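Local coordinates for DUF2235 domain-containing protein (Pseudomonas aeruginosa, PDB 4O5P) that probably hydrolyses phospholipids as an alpha/beta-hydrolase-type effector delivered by the type VI secretion system, at residues H9-H14 / Y373-V378; I274-L279 / Q408-E413; R330-V335 / W369-A374; L346-R351 / G467-V472. All coordinates share one frame; numbering follows the deposited sequence.

Contacts 1, 2 and 3 gather on one mixed sheet of the alpha/beta-hydrolase fold, in which strands 270-280, 331-336, 370-375 and 7-10 lie side by side. Contact 3 pairs the two middle strands; contact 1 adds the N-terminal strand beyond 370-375, its centre about 11 Å from that of contact 3; contact 2 lays helix 403-416 over strand 270-280, its centre about 9 Å from that of contact 3. Contact 4, centred about 11 Å from contact 3, joins strand 346-353, of a different sheet, to helix 469-487. Along the chain, both segments of contact 3 fall between those of contact 2. Sequence-distant pieces, including the N-terminus and the C-terminal family region, thus assemble around the probable catalytic core.

Contact 1. Residues H9-H14 / Y373-V378; sequences HIAPTH and YAYPGV
H9 and I10 of the N-terminal strand 7-10 pair in parallel with Y373 and A374, adding an outer strand to the mixed sheet of the alpha/beta-hydrolase fold. The ladder is short: A374 N donates to H9 O (2.8 Å), and A11 N, just past the end of the first strand, donates to A374 O (2.8 Å). The same short segment therefore holds both the N-H and the carbonyl of A374. The Y373 ring, on the face it shares with H9, has CG anti to the carbonyl carbon (chi1 -74°) and the backbone I10 O at its edge, 3.3 Å from Y373 CD1 and near the ring plane. P12 crosses Y373 at about a right angle and sets its CD in an off-centre CH-pi contact, 4.1 Å from the Y373 ring centroid. A11 CB sits over one face of Y375, 3.6 Å from that ring's centroid and 16° off the normal. Beyond it, the Y375 hydroxyl is hydrogen-bonded to H409 ND1, and a water lying 3.0 Å from Y375 OH also donates to P12 O. On the face carrying I10 and A374, I10 CD1 packs against A374 CB (4.1 Å). Helix 403-416 brings H409 against P12 and Y373, helix 451-463 sets F457 on A11, and strand 331-336 is the other neighbour of strand 370-375.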
# COMPACT_ATOMS: atom_id res chain seq x y z
N HIS A 9 -6.95 16.64 9.33
CA HIS A 9 -6.27 17.34 10.43
C HIS A 9 -4.82 16.91 10.56
O HIS A 9 -4.41 15.89 9.98
CB HIS A 9 -6.97 17.07 11.77
CG HIS A 9 -8.43 17.37 11.75
ND1 HIS A 9 -8.94 18.61 12.06
CD2 HIS A 9 -9.50 16.58 11.45
CE1 HIS A 9 -10.26 18.58 11.95
NE2 HIS A 9 -10.62 17.36 11.59
N ILE A 10 -4.04 17.70 11.29
CA ILE A 10 -2.72 17.27 11.73
C ILE A 10 -2.96 16.17 12.75
O ILE A 10 -4.01 16.19 13.42
CB ILE A 10 -1.95 18.44 12.41
CG1 ILE A 10 -1.70 19.56 11.41
CG2 ILE A 10 -0.59 18.00 12.93
CD1 ILE A 10 -0.91 19.09 10.18
N ALA A 11 -2.03 15.22 12.87
CA ALA A 11 -2.06 14.24 13.96
C ALA A 11 -2.38 14.91 15.29
O ALA A 11 -1.93 16.03 15.55
CB ALA A 11 -0.74 13.54 14.06
N PRO A 12 -3.17 14.24 16.15
CA PRO A 12 -3.39 14.78 17.48
C PRO A 12 -2.12 14.66 18.31
O PRO A 12 -1.23 13.88 17.95
CB PRO A 12 -4.49 13.88 18.06
CG PRO A 12 -4.36 12.59 17.31
CD PRO A 12 -3.92 13.00 15.91
N THR A 13 -2.02 15.43 19.39
CA THR A 13 -0.88 15.35 20.29
C THR A 13 -0.90 13.96 20.90
O THR A 13 -1.97 13.35 21.01
CB THR A 13 -0.99 16.42 21.39
OG1 THR A 13 0.21 16.44 22.17
CG2 THR A 13 -2.19 16.13 22.30
N HIS A 14 0.26 13.42 21.26
CA HIS A 14 0.27 12.08 21.84
C HIS A 14 0.29 12.18 23.35
O HIS A 14 1.21 12.78 23.90
CB HIS A 14 1.49 11.28 21.39
CG HIS A 14 1.59 9.94 22.06
ND1 HIS A 14 0.80 8.87 21.69
CD2 HIS A 14 2.34 9.51 23.10
CE1 HIS A 14 1.07 7.84 22.46
NE2 HIS A 14 2.01 8.20 23.33
N TYR A 373 -5.56 12.00 9.01
CA TYR A 373 -4.59 12.68 9.87
C TYR A 373 -3.21 12.70 9.23
O TYR A 373 -2.73 11.66 8.75
CB TYR A 373 -4.49 11.99 11.22
CG TYR A 373 -5.67 12.25 12.13
CD1 TYR A 373 -5.80 13.47 12.79
CD2 TYR A 373 -6.63 11.26 12.35
CE1 TYR A 373 -6.89 13.70 13.65
CE2 TYR A 373 -7.69 11.49 13.19
CZ TYR A 373 -7.82 12.71 13.83
OH TYR A 373 -8.89 12.91 14.67
N ALA A 374 -2.58 13.87 9.24
CA ALA A 374 -1.21 14.02 8.74
C ALA A 374 -0.21 13.64 9.83
O ALA A 374 -0.31 14.14 10.96
CB ALA A 374 -0.96 15.43 8.28
N TYR A 375 0.75 12.77 9.48
CA TYR A 375 1.78 12.24 10.40
C TYR A 375 3.20 12.45 9.85
O TYR A 375 3.42 12.45 8.63
CB TYR A 375 1.56 10.73 10.65
CG TYR A 375 0.71 10.44 11.87
CD1 TYR A 375 -0.67 10.59 11.83
CD2 TYR A 375 1.29 10.02 13.06
CE1 TYR A 375 -1.47 10.34 12.97
CE2 TYR A 375 0.52 9.79 14.19
CZ TYR A 375 -0.85 9.94 14.13
OH TYR A 375 -1.61 9.70 15.26
N PRO A 376 4.19 12.60 10.74
CA PRO A 376 5.57 12.82 10.32
C PRO A 376 6.22 11.51 9.93
O PRO A 376 5.75 10.45 10.36
CB PRO A 376 6.23 13.36 11.60
CG PRO A 376 5.50 12.65 12.68
CD PRO A 376 4.06 12.60 12.21
N GLY A 377 7.28 11.57 9.13
CA GLY A 377 8.00 10.39 8.69
C GLY A 377 7.67 9.97 7.28
O GLY A 377 6.81 10.55 6.62
N VAL A 378 8.37 8.96 6.79
CA VAL A 378 8.11 8.46 5.46
C VAL A 378 7.16 7.26 5.58
O VAL A 378 6.56 7.07 6.63
CB VAL A 378 9.40 8.13 4.73
CG1 VAL A 378 10.25 9.42 4.61
CG2 VAL A 378 10.18 7.06 5.47
O HOH W 1 -1.26 10.85 18.04

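Contact 2. Residues I274-L279 / Q408-E413; sequences IEFLGL and QHMYAE
G278 and M410 mark the closest backbone approach, 6.8 Å between their CA atoms, where strand 276-279 and helix 408-413 run almost exactly antiparallel (173°) with axes 9.6 Å apart. M410, present as selenomethionine, spans the gap. Its CG is anti to the backbone N (chi1 -176°), and the chain then bends twice, bringing SE to 3.6 Å from G278 CA and CE to 3.4 Å from L279 O. G278 has no side chain, and the selenium rests directly on its CA. The same SE meets the F276 ring at its edge, near the ring plane and 3.8 Å from F276 CZ, a Met-aromatic contact in which the ring rim rather than its face is used. The same end of the ring also meets E413, one helical turn on, F276 CE1 lying 3.7 Å from E413 CB. The glutamate chain bends at chi2, and its end leads away from the strand. Within the helix, H409 NE2 donates to the anti lone pair of E413 OE1 (2.9 Å), while OE2 forms a salt bridge with R330, just ahead of strand 331-336. The helix is thus seated on the strand by apolar and selenium-aromatic contacts, and the charge of E413 is met to one side of them, which would be expected to keep its carboxylate ionised.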
# COMPACT_ATOMS: atom_id res chain seq x y z
N ILE A 274 -19.18 -2.60 7.68
CA ILE A 274 -17.81 -2.35 8.12
C ILE A 274 -17.88 -1.34 9.27
O ILE A 274 -18.06 -0.15 9.04
CB ILE A 274 -16.91 -1.85 6.97
CG1 ILE A 274 -16.70 -2.96 5.93
CG2 ILE A 274 -15.56 -1.36 7.52
CD1 ILE A 274 -15.92 -2.52 4.67
N GLU A 275 -17.78 -1.82 10.50
CA GLU A 275 -17.81 -0.97 11.69
C GLU A 275 -16.60 -0.04 11.74
O GLU A 275 -16.69 1.07 12.30
CB GLU A 275 -17.80 -1.85 12.94
CG GLU A 275 -19.04 -2.71 13.13
CD GLU A 275 -20.30 -1.89 13.23
OE1 GLU A 275 -20.43 -1.12 14.21
OE2 GLU A 275 -21.15 -1.98 12.31
N PHE A 276 -15.48 -0.48 11.17
CA PHE A 276 -14.25 0.32 11.21
C PHE A 276 -13.28 -0.03 10.07
O PHE A 276 -12.94 -1.19 9.86
CB PHE A 276 -13.54 0.16 12.56
CG PHE A 276 -12.33 1.05 12.74
CD1 PHE A 276 -12.47 2.36 13.21
CD2 PHE A 276 -11.06 0.59 12.42
CE1 PHE A 276 -11.36 3.19 13.37
CE2 PHE A 276 -9.94 1.41 12.56
CZ PHE A 276 -10.09 2.70 13.05
N LEU A 277 -12.83 0.99 9.34
CA LEU A 277 -11.84 0.82 8.30
C LEU A 277 -10.62 1.68 8.67
O LEU A 277 -10.71 2.92 8.68
CB LEU A 277 -12.43 1.25 6.95
CG LEU A 277 -11.60 1.15 5.67
CD1 LEU A 277 -11.27 -0.33 5.37
CD2 LEU A 277 -12.39 1.78 4.54
N GLY A 278 -9.52 1.04 9.05
CA GLY A 278 -8.34 1.77 9.49
C GLY A 278 -7.21 1.64 8.49
O GLY A 278 -6.73 0.54 8.23
N LEU A 279 -6.76 2.77 7.95
CA LEU A 279 -5.80 2.78 6.86
C LEU A 279 -4.53 3.59 7.17
O LEU A 279 -4.60 4.71 7.70
CB LEU A 279 -6.44 3.34 5.60
CG LEU A 279 -7.82 2.81 5.23
CD1 LEU A 279 -8.39 3.70 4.13
CD2 LEU A 279 -7.74 1.36 4.80
N GLN A 408 -0.61 3.38 18.11
CA GLN A 408 -1.47 3.59 19.27
C GLN A 408 -2.71 4.36 18.85
O GLN A 408 -3.85 4.04 19.27
CB GLN A 408 -0.71 4.29 20.40
CG GLN A 408 0.23 3.37 21.16
CD GLN A 408 0.56 3.88 22.57
OE1 GLN A 408 0.04 4.90 23.01
NE2 GLN A 408 1.43 3.15 23.27
N HIS A 409 -2.52 5.32 17.95
CA HIS A 409 -3.64 6.16 17.57
C HIS A 409 -4.68 5.25 16.93
O HIS A 409 -5.88 5.31 17.27
CB HIS A 409 -3.18 7.28 16.64
CG HIS A 409 -4.28 8.19 16.18
ND1 HIS A 409 -4.05 9.25 15.32
CD2 HIS A 409 -5.61 8.21 16.46
CE1 HIS A 409 -5.20 9.86 15.08
NE2 HIS A 409 -6.16 9.25 15.75
N MSE A 410 -4.21 4.34 16.07
CA MSE A 410 -5.13 3.56 15.27
C MSE A 410 -5.85 2.67 16.24
O MSE A 410 -7.09 2.51 16.18
CB MSE A 410 -4.40 2.74 14.19
CG MSE A 410 -5.37 2.00 13.27
SE MSE A 410 -6.39 3.25 12.17
CE MSE A 410 -5.06 3.49 10.79
N TYR A 411 -5.09 2.16 17.21
CA TYR A 411 -5.64 1.25 18.19
C TYR A 411 -6.81 1.95 18.87
O TYR A 411 -7.92 1.39 18.95
CB TYR A 411 -4.57 0.87 19.20
CG TYR A 411 -5.07 0.02 20.34
CD1 TYR A 411 -5.10 -1.36 20.25
CD2 TYR A 411 -5.52 0.62 21.51
CE1 TYR A 411 -5.56 -2.13 21.32
CE2 TYR A 411 -5.98 -0.13 22.56
CZ TYR A 411 -6.00 -1.50 22.47
OH TYR A 411 -6.48 -2.22 23.55
N ALA A 412 -6.58 3.19 19.30
CA ALA A 412 -7.58 3.87 20.12
C ALA A 412 -8.83 4.05 19.28
O ALA A 412 -9.95 3.80 19.75
CB ALA A 412 -7.05 5.22 20.62
N GLU A 413 -8.63 4.42 18.01
CA GLU A 413 -9.76 4.70 17.13
C GLU A 413 -10.56 3.43 17.01
O GLU A 413 -11.78 3.43 17.19
CB GLU A 413 -9.30 5.18 15.74
CG GLU A 413 -8.57 6.53 15.76
CD GLU A 413 -9.53 7.69 15.79
OE1 GLU A 413 -9.05 8.84 15.66
OE2 GLU A 413 -10.76 7.45 15.93

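Contact 3. Residues R330-V335 / W369-A374; sequences RCVHLV and WTVEYA
V371 CG1 lies over one face of the R330 guanidinium, 3.4 Å from R330 NH2, while the H333 ring carries V335 CG1 over one face and E372 OE2 at its edge. These groups sit on or just ahead of two adjoining parallel strands, 331-335 and 370-374, within the sheet of the alpha/beta-hydrolase fold. Their axes are 4.7 Å apart, with a twist of 16°. Five backbone hydrogen bonds alternate along the ladder from C331 N to W369 O through to V335 N to Y373 O; C331, V371, H333 and Y373 each use both their N-H and their carbonyl across the gap. H333 and E372 point the same way from the sheet, and H333 ND1 donates to the anti lone pair of E372 OE2 (2.9 Å), with the oxygen 22° out of the imidazole plane. The other imidazole nitrogen, NE2, is hydrogen-bonded to T282 N. E372 OE1 is hydrogen-bonded to S348 OG and OE2 to I349 N, so this buried carboxylate links the sheet to strand 346-353 of a separate sheet. On the opposite face, L334 CD2 packs against Y373 CB (3.6 Å). V371 CG1 sits between its backbone N and carbonyl carbon (chi1 59°), beneath the guanidinium, whose NH2 forms a salt bridge with E413. Near the start of the ladder, C331 CB meets T370 CG2 at 3.6 Å.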
# COMPACT_ATOMS: atom_id res chain seq x y z
N ARG A 330 -17.22 4.06 9.97
CA ARG A 330 -16.06 4.80 10.47
C ARG A 330 -14.80 4.45 9.67
O ARG A 330 -14.44 3.27 9.55
CB ARG A 330 -15.83 4.48 11.95
CG ARG A 330 -14.61 5.18 12.58
CD ARG A 330 -14.81 6.69 12.67
NE ARG A 330 -13.73 7.35 13.40
CZ ARG A 330 -13.48 8.65 13.34
NH1 ARG A 330 -14.21 9.43 12.56
NH2 ARG A 330 -12.48 9.17 14.03
N CYS A 331 -14.12 5.47 9.15
CA CYS A 331 -12.83 5.26 8.51
C CYS A 331 -11.80 6.27 9.00
O CYS A 331 -12.05 7.48 9.00
CB CYS A 331 -12.94 5.33 6.99
SG CYS A 331 -11.34 5.12 6.12
N VAL A 332 -10.64 5.77 9.43
CA VAL A 332 -9.54 6.62 9.86
C VAL A 332 -8.33 6.37 8.95
O VAL A 332 -7.89 5.23 8.81
CB VAL A 332 -9.13 6.31 11.30
CG1 VAL A 332 -7.83 7.04 11.64
CG2 VAL A 332 -10.27 6.67 12.31
N HIS A 333 -7.80 7.42 8.32
CA HIS A 333 -6.64 7.27 7.43
C HIS A 333 -5.48 8.13 7.92
O HIS A 333 -5.56 9.34 7.91
CB HIS A 333 -7.00 7.72 6.02
CG HIS A 333 -5.98 7.37 4.97
ND1 HIS A 333 -5.89 8.06 3.78
CD2 HIS A 333 -5.04 6.40 4.92
CE1 HIS A 333 -4.94 7.52 3.03
NE2 HIS A 333 -4.41 6.52 3.70
N LEU A 334 -4.39 7.49 8.33
CA LEU A 334 -3.21 8.17 8.79
C LEU A 334 -2.24 8.17 7.63
O LEU A 334 -1.93 7.10 7.09
CB LEU A 334 -2.62 7.38 9.97
CG LEU A 334 -3.60 7.11 11.12
CD1 LEU A 334 -2.90 6.45 12.28
CD2 LEU A 334 -4.31 8.41 11.58
N VAL A 335 -1.75 9.36 7.25
CA VAL A 335 -0.89 9.51 6.08
C VAL A 335 0.49 10.11 6.40
O VAL A 335 0.62 10.89 7.35
CB VAL A 335 -1.58 10.33 4.96
CG1 VAL A 335 -3.02 9.80 4.72
CG2 VAL A 335 -1.65 11.80 5.33
N TRP A 369 -18.14 10.67 8.93
CA TRP A 369 -17.59 9.57 9.72
C TRP A 369 -16.24 9.07 9.21
O TRP A 369 -15.81 7.98 9.60
CB TRP A 369 -18.55 8.37 9.78
CG TRP A 369 -19.98 8.72 10.08
CD1 TRP A 369 -20.44 9.80 10.78
CD2 TRP A 369 -21.14 7.98 9.67
NE1 TRP A 369 -21.82 9.76 10.84
CE2 TRP A 369 -22.27 8.66 10.18
CE3 TRP A 369 -21.33 6.80 8.93
CZ2 TRP A 369 -23.58 8.20 9.95
CZ3 TRP A 369 -22.62 6.35 8.72
CH2 TRP A 369 -23.73 7.05 9.23
N THR A 370 -15.58 9.84 8.34
CA THR A 370 -14.23 9.49 7.88
C THR A 370 -13.26 10.65 8.12
O THR A 370 -13.61 11.81 7.91
CB THR A 370 -14.22 9.05 6.40
OG1 THR A 370 -14.50 10.17 5.55
CG2 THR A 370 -15.28 7.98 6.17
N VAL A 371 -12.04 10.34 8.56
CA VAL A 371 -11.10 11.39 8.98
C VAL A 371 -9.70 11.02 8.51
O VAL A 371 -9.38 9.84 8.41
CB VAL A 371 -11.20 11.62 10.53
CG1 VAL A 371 -10.89 10.34 11.29
CG2 VAL A 371 -10.30 12.75 10.99
N GLU A 372 -8.90 12.02 8.17
CA GLU A 372 -7.56 11.82 7.60
C GLU A 372 -6.56 12.65 8.42
O GLU A 372 -6.72 13.87 8.55
CB GLU A 372 -7.56 12.22 6.11
CG GLU A 372 -6.23 12.03 5.32
CD GLU A 372 -6.47 11.96 3.82
OE1 GLU A 372 -6.60 13.01 3.15
OE2 GLU A 372 -6.53 10.84 3.27
N TYR A 373 -5.56 12.00 9.01
CA TYR A 373 -4.59 12.68 9.87
C TYR A 373 -3.21 12.70 9.23
O TYR A 373 -2.73 11.66 8.75
CB TYR A 373 -4.49 11.99 11.22
CG TYR A 373 -5.67 12.25 12.13
CD1 TYR A 373 -5.80 13.47 12.79
CD2 TYR A 373 -6.63 11.26 12.35
CE1 TYR A 373 -6.89 13.70 13.65
CE2 TYR A 373 -7.69 11.49 13.19
CZ TYR A 373 -7.82 12.71 13.83
OH TYR A 373 -8.89 12.91 14.67
N ALA A 374 -2.58 13.87 9.24
CA ALA A 374 -1.21 14.02 8.74
C ALA A 374 -0.21 13.64 9.83
O ALA A 374 -0.31 14.14 10.96
CB ALA A 374 -0.96 15.43 8.28
O HOH W 2 -10.47 11.19 15.28

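Contact 4. Residues L346-R351 / G467-V472; sequences LDSIRR and GPLEEV
R350 and E470 meet because both side chains bend partway along: R350 turns at chi3 (73°), which places NE, and E470 turns at chi2 (94°), which places CD. The guanidinium then grips the carboxylate end-on with two nitrogens, R350 NH1 donating to E470 OE1 at 2.9 Å and R350 NH2 to E470 OE2 at 2.7 Å. Both oxygens lie in the guanidinium plane and are met on their syn sides, though the two flat groups are turned 24° from one another. A water accepts from R350 NH1 (3.1 Å) and also from L469 N (3.0 Å), so the first N-H of the helix following P468, its N-cap residue, is linked to the same arginine. R350 has further partners: NE is hydrogen-bonded to S364 OG, and the guanidinium makes a cation-pi contact with F689. Deeper in, L469 CD2 packs against L346 CD2 (4.0 Å) and S348 CB (4.1 Å). S348 OG accepts from R350 N at 3.1 Å, which fixes the backbone just ahead of the arginine side chain, the hydroxyl's stronger partner being E372 of strand 370-375. The result combines an ST turn with a bidentate salt bridge, joining strand 346-353 of the catalytic family region to the N-terminal end of helix 469-487, which belongs to the C-terminal family region.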
# COMPACT_ATOMS: atom_id res chain seq x y z
N LEU A 346 0.36 8.70 -2.89
CA LEU A 346 -0.66 8.56 -1.89
C LEU A 346 -2.04 8.59 -2.54
O LEU A 346 -2.28 9.31 -3.51
CB LEU A 346 -0.53 9.71 -0.87
CG LEU A 346 -1.54 9.75 0.28
CD1 LEU A 346 -1.42 8.50 1.17
CD2 LEU A 346 -1.34 11.01 1.09
N ASP A 347 -2.95 7.76 -2.04
CA ASP A 347 -4.36 7.99 -2.29
C ASP A 347 -5.01 8.54 -1.04
O ASP A 347 -5.24 7.81 -0.07
CB ASP A 347 -5.07 6.72 -2.77
CG ASP A 347 -5.27 6.69 -4.27
OD1 ASP A 347 -4.33 6.23 -4.97
OD2 ASP A 347 -6.34 7.11 -4.77
N SER A 348 -5.35 9.82 -1.07
CA SER A 348 -6.15 10.41 -0.00
C SER A 348 -7.56 9.80 -0.02
O SER A 348 -8.00 9.26 -1.02
CB SER A 348 -6.22 11.92 -0.20
OG SER A 348 -7.07 12.54 0.76
N ILE A 349 -8.27 9.88 1.10
CA ILE A 349 -9.67 9.45 1.12
C ILE A 349 -10.61 10.63 0.85
O ILE A 349 -11.83 10.49 0.99
CB ILE A 349 -10.06 8.81 2.44
CG1 ILE A 349 -9.79 9.76 3.60
CG2 ILE A 349 -9.34 7.48 2.64
CD1 ILE A 349 -10.50 9.38 4.87
N ARG A 350 -10.02 11.77 0.49
CA ARG A 350 -10.79 12.95 0.03
C ARG A 350 -11.36 12.70 -1.37
O ARG A 350 -10.73 12.05 -2.22
CB ARG A 350 -9.92 14.22 -0.01
CG ARG A 350 -10.69 15.56 0.19
CD ARG A 350 -9.76 16.76 0.23
NE ARG A 350 -9.21 17.09 -1.09
CZ ARG A 350 -8.09 17.78 -1.28
NH1 ARG A 350 -7.39 18.17 -0.23
NH2 ARG A 350 -7.66 18.05 -2.50
N ARG A 351 -12.56 13.22 -1.61
CA ARG A 351 -13.23 13.04 -2.89
C ARG A 351 -14.42 13.99 -3.01
O ARG A 351 -14.92 14.53 -2.01
CB ARG A 351 -13.70 11.59 -3.02
CG ARG A 351 -15.11 11.34 -2.49
CD ARG A 351 -15.22 11.40 -0.96
NE ARG A 351 -16.60 11.09 -0.55
CZ ARG A 351 -17.57 12.00 -0.47
NH1 ARG A 351 -17.32 13.27 -0.75
NH2 ARG A 351 -18.80 11.64 -0.10
N GLY A 467 -4.03 22.95 7.46
CA GLY A 467 -4.41 23.34 6.12
C GLY A 467 -4.86 22.10 5.39
O GLY A 467 -4.84 21.02 5.96
N PRO A 468 -5.27 22.25 4.13
CA PRO A 468 -5.61 21.04 3.36
C PRO A 468 -4.35 20.21 3.13
O PRO A 468 -3.23 20.71 3.30
CB PRO A 468 -6.11 21.61 2.02
CG PRO A 468 -5.42 22.99 1.90
CD PRO A 468 -5.39 23.49 3.34
N LEU A 469 -4.52 18.97 2.71
CA LEU A 469 -3.37 18.09 2.55
C LEU A 469 -2.27 18.66 1.66
O LEU A 469 -1.08 18.49 1.96
CB LEU A 469 -3.82 16.72 2.06
CG LEU A 469 -2.76 15.64 1.91
CD1 LEU A 469 -1.92 15.54 3.18
CD2 LEU A 469 -3.48 14.31 1.65
N GLU A 470 -2.65 19.35 0.59
CA GLU A 470 -1.65 19.93 -0.31
C GLU A 470 -0.70 20.90 0.41
O GLU A 470 0.52 20.83 0.23
CB GLU A 470 -2.34 20.65 -1.48
CG GLU A 470 -3.09 19.73 -2.44
CD GLU A 470 -4.57 19.56 -2.11
OE1 GLU A 470 -4.95 19.63 -0.92
OE2 GLU A 470 -5.36 19.35 -3.06
N GLU A 471 -1.25 21.79 1.22
CA GLU A 471 -0.42 22.77 1.91
C GLU A 471 0.43 22.13 2.99
O GLU A 471 1.56 22.59 3.24
CB GLU A 471 -1.30 23.86 2.52
CG GLU A 471 -1.96 24.73 1.48
CD GLU A 471 -0.97 25.55 0.67
OE1 GLU A 471 0.18 25.79 1.12
OE2 GLU A 471 -1.33 25.95 -0.46
N VAL A 472 -0.11 21.10 3.64
CA VAL A 472 0.63 20.40 4.67
C VAL A 472 1.82 19.70 4.02
O VAL A 472 2.91 19.68 4.57
CB VAL A 472 -0.27 19.41 5.48
CG1 VAL A 472 0.57 18.45 6.29
CG2 VAL A 472 -1.20 20.17 6.43
O HOH W 3 -7.30 17.80 2.84